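Local coordinates for protein cytochrome c55X (Pseudomonas aeruginosa PAO1, PDB 6TP9) that acts as a small periplasmic monoheme c-type cytochrome that transfers electrons and is associated with heme d1 biosynthesis, at residues V54-L58 with M59-Q63; A78-L81 with V82-I86. The protein carries 1 engineered substitution. All coordinates share one frame; numbering follows the deposited sequence.

Interaction 1: residues V54-L58 with M59-Q63; sequences VATVL and MGRPQ. With HEC (heme c), chain M.
Arg61 and Thr56 meet with the methyl CG2 of Thr56 over the centre of one guanidinium face, 3.9 Å above its plane, while the guanidinium edge looks into the heme propionates. This is the C-terminal end of helix 50-59 in a class I-like cytochrome c fold, where the chain leaves the helix at Gly60 (phi 59°) and runs on extended, so that Arg61 reaches the propionates. In the guanidinium plane lies O1A of the heme, hydrogen-bonded by Arg61 NH1 over 3.3 Å (153° at the hydrogen). The second propionate sits at the edge near that plane, its O2D 3.3 Å from Arg61 NE, so the positive charge probably helps balance both carboxylates; Lys48 NZ is hydrogen-bonded to the heme as well. Thr56 OG1 also lies over the same face, 3.0 Å from Arg61 NH1, but the angle is too poor for a bond, and the hydroxyl is taken by Ser52 O one turn back. With chi1 at -59°, OG1 stays beside the backbone N and CG2 extends anti to it, reaching 3.7 Å from C2A of the heme. Gly60 N makes a weak hydrogen bond to Thr56 O. The last turn is held more firmly by Met59 N on Ala55 O, 2.7 Å; from there the bent Met59 chain curls back until its CE rests 3.8 Å from Ala55 CB.

Interaction 2: residues A78-L81 with V82-I86; sequences AGWL and VDRLI
Trp80 and Arg84, one helical turn apart, cross at about a right angle, the arginine chain running over one face of the indole. Its CG sits almost squarely above the six-membered ring, 3.7 Å from the centroid and 7° off the normal, a CH-pi contact. Farther out the guanidinium reaches the five-membered ring in a cation-pi pair, with CZ 4.5 Å from that centroid. The two planes stand 61° apart, so this is no flat stack: NH2 leads, 3.2 Å above the indole plane and displaced toward its rim. Bends at chi2 and chi3 (72°) fold the arginine back over the ring, and NH1 pairs with Glu87 and Glu89, which fix the far end of the group. Beneath the side chains runs regular alpha-helical bonding, including Arg84 N to Trp80 O at 3.0 Å. Next to Arg84, the Asp83 carboxylate forms a salt bridge with Arg50. Within helix 75-86, Ala78 and Val82 face helix 50-59, and Leu85 meets the loop residues Leu40 and Leu45, whereas Trp80, Leu81 and Arg84 pack on Leu16, Leu20 and Arg17 of the second subunit, respectively.

How the interactions relate
Residues 54-63, the end of helix 50-59 and its exit loop, come first along the chain, and 78-86 follow on the next helix, 75-86. Their centres are about 14 Å apart, yet the helices touch directly, with Val54 CG2 3.8 Å from Val82 CG2 and Val57 CG1 3.9 Å from Ala78 CB. Thr56 and Arg61 of interaction 1 help line the propionate side of the heme pocket, while 78-86 back that helix and carry Leu81 close to a heme. Helix 75-86 also meets the second subunit, consistent with the domain-swapped dimer, so the two interactions join a heme pocket to the subunit interface within the small cytochrome domain.

Interaction 1: residues V54-L58 with M59-Q63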
ATOM      1  N   VAL A  54      -2.010  17.614   8.692  1.00 21.21           N
ATOM      2  CA  VAL A  54      -1.460  17.177   9.971  1.00 19.29           C
ATOM      3  C   VAL A  54      -2.466  17.418  11.088  1.00 20.26           C
ATOM      4  O   VAL A  54      -2.678  16.557  11.951  1.00 20.90           O
ATOM      5  CB  VAL A  54      -0.124  17.889  10.251  1.00 17.11           C
ATOM      6  CG1 VAL A  54       0.342  17.609  11.674  1.00 16.94           C
ATOM      7  CG2 VAL A  54       0.927  17.450   9.247  1.00 16.09           C
ATOM      8  N   ALA A  55      -3.095  18.594  11.094  1.00 23.74           N
ATOM      9  CA  ALA A  55      -4.141  18.866  12.072  1.00 23.41           C
ATOM     10  C   ALA A  55      -5.227  17.801  12.012  1.00 24.59           C
ATOM     11  O   ALA A  55      -5.619  17.237  13.040  1.00 30.46           O
ATOM     12  CB  ALA A  55      -4.732  20.255  11.830  1.00 25.16           C
ATOM     13  N   THR A  56      -5.717  17.505  10.804  1.00 19.59           N
ATOM     14  CA  THR A  56      -6.759  16.495  10.655  1.00 18.49           C
ATOM     15  C   THR A  56      -6.333  15.165  11.261  1.00 18.16           C
ATOM     16  O   THR A  56      -7.138  14.478  11.900  1.00 24.08           O
ATOM     17  CB  THR A  56      -7.108  16.311   9.177  1.00 19.14           C
ATOM     18  OG1 THR A  56      -7.549  17.558   8.625  1.00 19.62           O
ATOM     19  CG2 THR A  56      -8.204  15.270   9.014  1.00 20.76           C
ATOM     20  N   VAL A  57      -5.072  14.777  11.063  1.00 20.66           N
ATOM     21  CA  VAL A  57      -4.585  13.525  11.634  1.00 19.36           C
ATOM     22  C   VAL A  57      -4.619  13.593  13.155  1.00 22.70           C
ATOM     23  O   VAL A  57      -5.111  12.680  13.827  1.00 29.37           O
ATOM     24  CB  VAL A  57      -3.168  13.214  11.121  1.00 24.93           C
ATOM     25  CG1 VAL A  57      -2.620  11.965  11.800  1.00 24.99           C
ATOM     26  CG2 VAL A  57      -3.164  13.052   9.607  1.00 25.25           C
ATOM     27  N   LEU A  58      -4.095  14.682  13.718  1.00 26.67           N
ATOM     28  CA  LEU A  58      -3.989  14.788  15.167  1.00 29.65           C
ATOM     29  C   LEU A  58      -5.348  14.978  15.825  1.00 31.48           C
ATOM     30  O   LEU A  58      -5.566  14.489  16.939  1.00 31.47           O
ATOM     31  CB  LEU A  58      -3.064  15.947  15.537  1.00 29.35           C
ATOM     32  CG  LEU A  58      -1.586  15.771  15.196  1.00 28.02           C
ATOM     33  CD1 LEU A  58      -0.857  17.086  15.398  1.00 27.04           C
ATOM     34  CD2 LEU A  58      -0.955  14.672  16.037  1.00 27.11           C
ATOM     35  N   MET A  59      -6.269  15.674  15.158  1.00 31.61           N
ATOM     36  CA  MET A  59      -7.551  16.029  15.749  1.00 34.42           C
ATOM     37  C   MET A  59      -8.746  15.404  15.044  1.00 34.93           C
ATOM     38  O   MET A  59      -9.885  15.649  15.460  1.00 32.71           O
ATOM     39  CB  MET A  59      -7.720  17.555  15.758  1.00 31.60           C
ATOM     40  CG  MET A  59      -6.552  18.294  16.385  1.00 29.97           C
ATOM     41  SD  MET A  59      -6.938  20.014  16.755  1.00 24.47           S
ATOM     42  CE  MET A  59      -6.334  20.803  15.271  1.00 21.40           C
ATOM     43  N   GLY A  60      -8.531  14.609  14.002  1.00 31.10           N
ATOM     44  CA  GLY A  60      -9.660  14.066  13.283  1.00 28.31           C
ATOM     45  C   GLY A  60     -10.537  15.175  12.718  1.00 24.35           C
ATOM     46  O   GLY A  60     -10.212  16.360  12.758  1.00 19.19           O
ATOM     47  N   ARG A  61     -11.674  14.750  12.182  1.00 27.17           N
ATOM     48  CA  ARG A  61     -12.700  15.675  11.699  1.00 26.45           C
ATOM     49  C   ARG A  61     -13.986  15.450  12.473  1.00 25.43           C
ATOM     50  O   ARG A  61     -14.600  14.373  12.344  1.00 24.63           O
ATOM     51  CB  ARG A  61     -12.949  15.496  10.204  1.00 33.09           C
ATOM     52  CG  ARG A  61     -11.868  16.107   9.355  1.00 39.98           C
ATOM     53  CD  ARG A  61     -12.430  16.795   8.131  1.00 40.34           C
ATOM     54  NE  ARG A  61     -11.350  17.154   7.221  1.00 46.46           N
ATOM     55  CZ  ARG A  61     -10.471  18.122   7.455  1.00 47.65           C
ATOM     56  NH1 ARG A  61      -9.513  18.374   6.575  1.00 47.14           N
ATOM     57  NH2 ARG A  61     -10.545  18.837   8.570  1.00 48.03           N
ATOM     58  N   PRO A  62     -14.437  16.409  13.281  1.00 34.16           N
ATOM     59  CA  PRO A  62     -15.685  16.207  14.026  1.00 35.99           C
ATOM     60  C   PRO A  62     -16.842  15.880  13.098  1.00 32.89           C
ATOM     61  O   PRO A  62     -16.876  16.290  11.935  1.00 32.86           O
ATOM     62  CB  PRO A  62     -15.898  17.549  14.735  1.00 36.83           C
ATOM     63  CG  PRO A  62     -14.532  18.146  14.832  1.00 34.59           C
ATOM     64  CD  PRO A  62     -13.812  17.708  13.594  1.00 32.84           C
ATOM     65  N   GLN A  63     -17.803  15.126  13.633  1.00 29.13           N
ATOM     66  CA  GLN A  63     -18.975  14.691  12.878  1.00 32.41           C
ATOM     67  C   GLN A  63     -18.574  13.860  11.662  1.00 28.19           C
ATOM     68  O   GLN A  63     -19.212  13.930  10.608  1.00 30.98           O
ATOM     69  CB  GLN A  63     -19.833  15.892  12.471  1.00 38.08           C
ATOM     70  CG  GLN A  63     -20.470  16.618  13.649  1.00 41.77           C
ATOM     71  CD  GLN A  63     -21.714  15.926  14.161  1.00 45.81           C
ATOM     72  OE1 GLN A  63     -22.232  15.000  13.534  1.00 43.90           O
ATOM     73  NE2 GLN A  63     -22.202  16.370  15.312  1.00 51.76           N
TER
HETATM   74 FE   HEC M 102      -8.778   9.453   7.733  1.00 25.03          FE
HETATM   75  CHA HEC M 102      -9.973  12.265   6.179  1.00 24.97           C
HETATM   76  CHB HEC M 102      -5.549  10.646   7.335  1.00 26.60           C
HETATM   77  CHC HEC M 102      -7.574   6.820   9.533  1.00 20.67           C
HETATM   78  CHD HEC M 102     -11.902   8.025   7.717  1.00 15.44           C
HETATM   79  NA  HEC M 102      -7.912  11.122   6.887  1.00 22.93           N
HETATM   80  C1A HEC M 102      -8.609  12.190   6.356  1.00 28.62           C
HETATM   81  C2A HEC M 102      -7.654  13.225   6.010  1.00 23.28           C
HETATM   82  C3A HEC M 102      -6.435  12.785   6.327  1.00 20.28           C
HETATM   83  C4A HEC M 102      -6.570  11.452   6.884  1.00 23.32           C
HETATM   84  CMA HEC M 102      -5.114  13.558   6.132  1.00 22.17           C
HETATM   85  CAA HEC M 102      -7.995  14.596   5.385  1.00 23.33           C
HETATM   86  CBA HEC M 102      -7.989  14.477   3.864  1.00 26.04           C
HETATM   87  CGA HEC M 102      -8.328  15.805   3.241  1.00 29.64           C
HETATM   88  O1A HEC M 102      -8.260  16.839   3.956  1.00 32.24           O
HETATM   89  O2A HEC M 102      -8.660  15.828   2.026  1.00 28.93           O
HETATM   90  NB  HEC M 102      -6.912   8.852   8.316  1.00 18.68           N
HETATM   91  C1B HEC M 102      -5.708   9.482   8.056  1.00 23.96           C
HETATM   92  C2B HEC M 102      -4.657   8.708   8.690  1.00 26.41           C
HETATM   93  C3B HEC M 102      -5.220   7.660   9.290  1.00 22.68           C
HETATM   94  C4B HEC M 102      -6.648   7.726   9.070  1.00 19.09           C
HETATM   95  CMB HEC M 102      -3.145   9.026   8.663  1.00 29.34           C
HETATM   96  CAB HEC M 102      -4.492   6.556  10.082  1.00 27.45           C
HETATM   97  CBB HEC M 102      -3.678   7.184  11.227  1.00 35.74           C
HETATM   98  NC  HEC M 102      -9.579   7.718   8.435  1.00 15.52           N
HETATM   99  C1C HEC M 102      -8.920   6.818   9.250  1.00 18.90           C
HETATM  100  C2C HEC M 102      -9.882   5.849   9.729  1.00 17.72           C
HETATM  101  C3C HEC M 102     -11.088   6.207   9.278  1.00 20.25           C
HETATM  102  C4C HEC M 102     -10.916   7.370   8.422  1.00 18.69           C
HETATM  103  CMC HEC M 102      -9.568   4.701  10.716  1.00 17.66           C
HETATM  104  CAC HEC M 102     -12.420   5.463   9.541  1.00 26.78           C
HETATM  105  CBC HEC M 102     -12.636   5.241  11.051  1.00 32.95           C
HETATM  106  ND  HEC M 102     -10.643  10.039   7.037  1.00 15.71           N
HETATM  107  C1D HEC M 102     -11.810   9.290   7.177  1.00 14.77           C
HETATM  108  C2D HEC M 102     -12.922  10.067   6.672  1.00 14.54           C
HETATM  109  C3D HEC M 102     -12.310  11.389   6.197  1.00 16.40           C
HETATM  110  C4D HEC M 102     -10.895  11.281   6.460  1.00 17.48           C
HETATM  111  CMD HEC M 102     -14.410   9.663   6.619  1.00 21.09           C
HETATM  112  CAD HEC M 102     -13.036  12.592   5.561  1.00 25.26           C
HETATM  113  CBD HEC M 102     -13.623  13.497   6.637  1.00 30.67           C
HETATM  114  CGD HEC M 102     -14.332  14.624   5.937  1.00 32.31           C
HETATM  115  O1D HEC M 102     -15.575  14.529   5.768  1.00 33.80           O
HETATM  116  O2D HEC M 102     -13.654  15.604   5.532  1.00 34.35           O

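Interaction 2: residues A78-L81 with V82-I86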
ATOM      1  N   ALA A  78       2.776  12.453  12.895  1.00 27.42           N
ATOM      2  CA  ALA A  78       1.731  12.839  11.953  1.00 26.87           C
ATOM      3  C   ALA A  78       2.321  13.503  10.717  1.00 30.86           C
ATOM      4  O   ALA A  78       1.890  13.227   9.590  1.00 34.08           O
ATOM      5  CB  ALA A  78       0.731  13.772  12.634  1.00 28.11           C
ATOM      6  N   GLY A  79       3.302  14.389  10.903  1.00 30.39           N
ATOM      7  CA  GLY A  79       3.921  15.034   9.758  1.00 26.96           C
ATOM      8  C   GLY A  79       4.626  14.045   8.852  1.00 21.09           C
ATOM      9  O   GLY A  79       4.618  14.191   7.626  1.00 19.34           O
ATOM     10  N   TRP A  80       5.252  13.027   9.443  1.00 19.73           N
ATOM     11  CA  TRP A  80       5.849  11.960   8.648  1.00 19.06           C
ATOM     12  C   TRP A  80       4.786  11.236   7.832  1.00 18.50           C
ATOM     13  O   TRP A  80       4.912  11.098   6.610  1.00 22.39           O
ATOM     14  CB  TRP A  80       6.582  10.986   9.570  1.00 17.33           C
ATOM     15  CG  TRP A  80       7.399   9.942   8.868  1.00 21.51           C
ATOM     16  CD1 TRP A  80       8.688  10.063   8.439  1.00 23.15           C
ATOM     17  CD2 TRP A  80       6.989   8.608   8.533  1.00 22.73           C
ATOM     18  NE1 TRP A  80       9.105   8.892   7.855  1.00 24.76           N
ATOM     19  CE2 TRP A  80       8.080   7.983   7.899  1.00 20.51           C
ATOM     20  CE3 TRP A  80       5.805   7.884   8.706  1.00 25.07           C
ATOM     21  CZ2 TRP A  80       8.023   6.671   7.437  1.00 19.79           C
ATOM     22  CZ3 TRP A  80       5.750   6.582   8.245  1.00 23.78           C
ATOM     23  CH2 TRP A  80       6.853   5.988   7.619  1.00 24.12           C
ATOM     24  N   LEU A  81       3.724  10.771   8.494  1.00 15.16           N
ATOM     25  CA  LEU A  81       2.650  10.081   7.786  1.00 16.59           C
ATOM     26  C   LEU A  81       2.160  10.910   6.606  1.00 23.18           C
ATOM     27  O   LEU A  81       1.984  10.397   5.496  1.00 24.84           O
ATOM     28  CB  LEU A  81       1.494   9.785   8.741  1.00 10.87           C
ATOM     29  CG  LEU A  81       1.715   8.712   9.805  1.00 13.95           C
ATOM     30  CD1 LEU A  81       0.512   8.624  10.733  1.00 17.47           C
ATOM     31  CD2 LEU A  81       1.986   7.375   9.147  1.00 16.10           C
ATOM     32  N   VAL A  82       1.942  12.206   6.837  1.00 26.85           N
ATOM     33  CA  VAL A  82       1.445  13.085   5.783  1.00 23.49           C
ATOM     34  C   VAL A  82       2.437  13.155   4.630  1.00 26.14           C
ATOM     35  O   VAL A  82       2.048  13.114   3.457  1.00 31.15           O
ATOM     36  CB  VAL A  82       1.145  14.478   6.367  1.00 26.99           C
ATOM     37  CG1 VAL A  82       0.926  15.494   5.260  1.00 26.74           C
ATOM     38  CG2 VAL A  82      -0.068  14.406   7.289  1.00 27.90           C
ATOM     39  N   ASP A  83       3.732  13.264   4.939  1.00 26.08           N
ATOM     40  CA  ASP A  83       4.736  13.269   3.880  1.00 23.56           C
ATOM     41  C   ASP A  83       4.621  12.019   3.016  1.00 22.79           C
ATOM     42  O   ASP A  83       4.721  12.092   1.787  1.00 27.03           O
ATOM     43  CB  ASP A  83       6.139  13.373   4.478  1.00 28.92           C
ATOM     44  CG  ASP A  83       6.376  14.690   5.190  1.00 33.20           C
ATOM     45  OD1 ASP A  83       5.713  15.685   4.834  1.00 34.72           O
ATOM     46  OD2 ASP A  83       7.230  14.728   6.102  1.00 33.81           O
ATOM     47  N   ARG A  84       4.405  10.861   3.645  1.00 23.86           N
ATOM     48  CA  ARG A  84       4.283   9.619   2.891  1.00 24.09           C
ATOM     49  C   ARG A  84       3.070   9.655   1.971  1.00 25.37           C
ATOM     50  O   ARG A  84       3.138   9.199   0.824  1.00 26.52           O
ATOM     51  CB  ARG A  84       4.187   8.430   3.845  1.00 22.66           C
ATOM     52  CG  ARG A  84       5.304   8.347   4.875  1.00 25.01           C
ATOM     53  CD  ARG A  84       6.642   7.986   4.253  1.00 23.54           C
ATOM     54  NE  ARG A  84       7.215   9.081   3.476  1.00 18.18           N
ATOM     55  CZ  ARG A  84       7.720  10.191   4.004  1.00 22.36           C
ATOM     56  NH1 ARG A  84       8.224  11.128   3.213  1.00 28.94           N
ATOM     57  NH2 ARG A  84       7.712  10.372   5.319  1.00 22.00           N
ATOM     58  N   LEU A  85       1.945  10.180   2.461  1.00 26.70           N
ATOM     59  CA  LEU A  85       0.767  10.316   1.615  1.00 24.12           C
ATOM     60  C   LEU A  85       1.049  11.255   0.451  1.00 25.30           C
ATOM     61  O   LEU A  85       0.707  10.964  -0.702  1.00 26.33           O
ATOM     62  CB  LEU A  85      -0.413  10.832   2.437  1.00 16.96           C
ATOM     63  CG  LEU A  85      -0.818  10.007   3.656  1.00 16.95           C
ATOM     64  CD1 LEU A  85      -1.878  10.741   4.467  1.00 15.86           C
ATOM     65  CD2 LEU A  85      -1.317   8.642   3.224  1.00 21.03           C
ATOM     66  N   ILE A  86       1.684  12.390   0.740  1.00 26.61           N
ATOM     67  CA  ILE A  86       1.919  13.402  -0.282  1.00 27.21           C
ATOM     68  C   ILE A  86       2.919  12.900  -1.315  1.00 33.14           C
ATOM     69  O   ILE A  86       2.719  13.059  -2.524  1.00 35.67           O
ATOM     70  CB  ILE A  86       2.402  14.709   0.372  1.00 25.53           C
ATOM     71  CG1 ILE A  86       1.266  15.360   1.159  1.00 24.58           C
ATOM     72  CG2 ILE A  86       2.946  15.654  -0.681  1.00 28.80           C
ATOM     73  CD1 ILE A  86       1.739  16.378   2.170  1.00 21.90           C
TER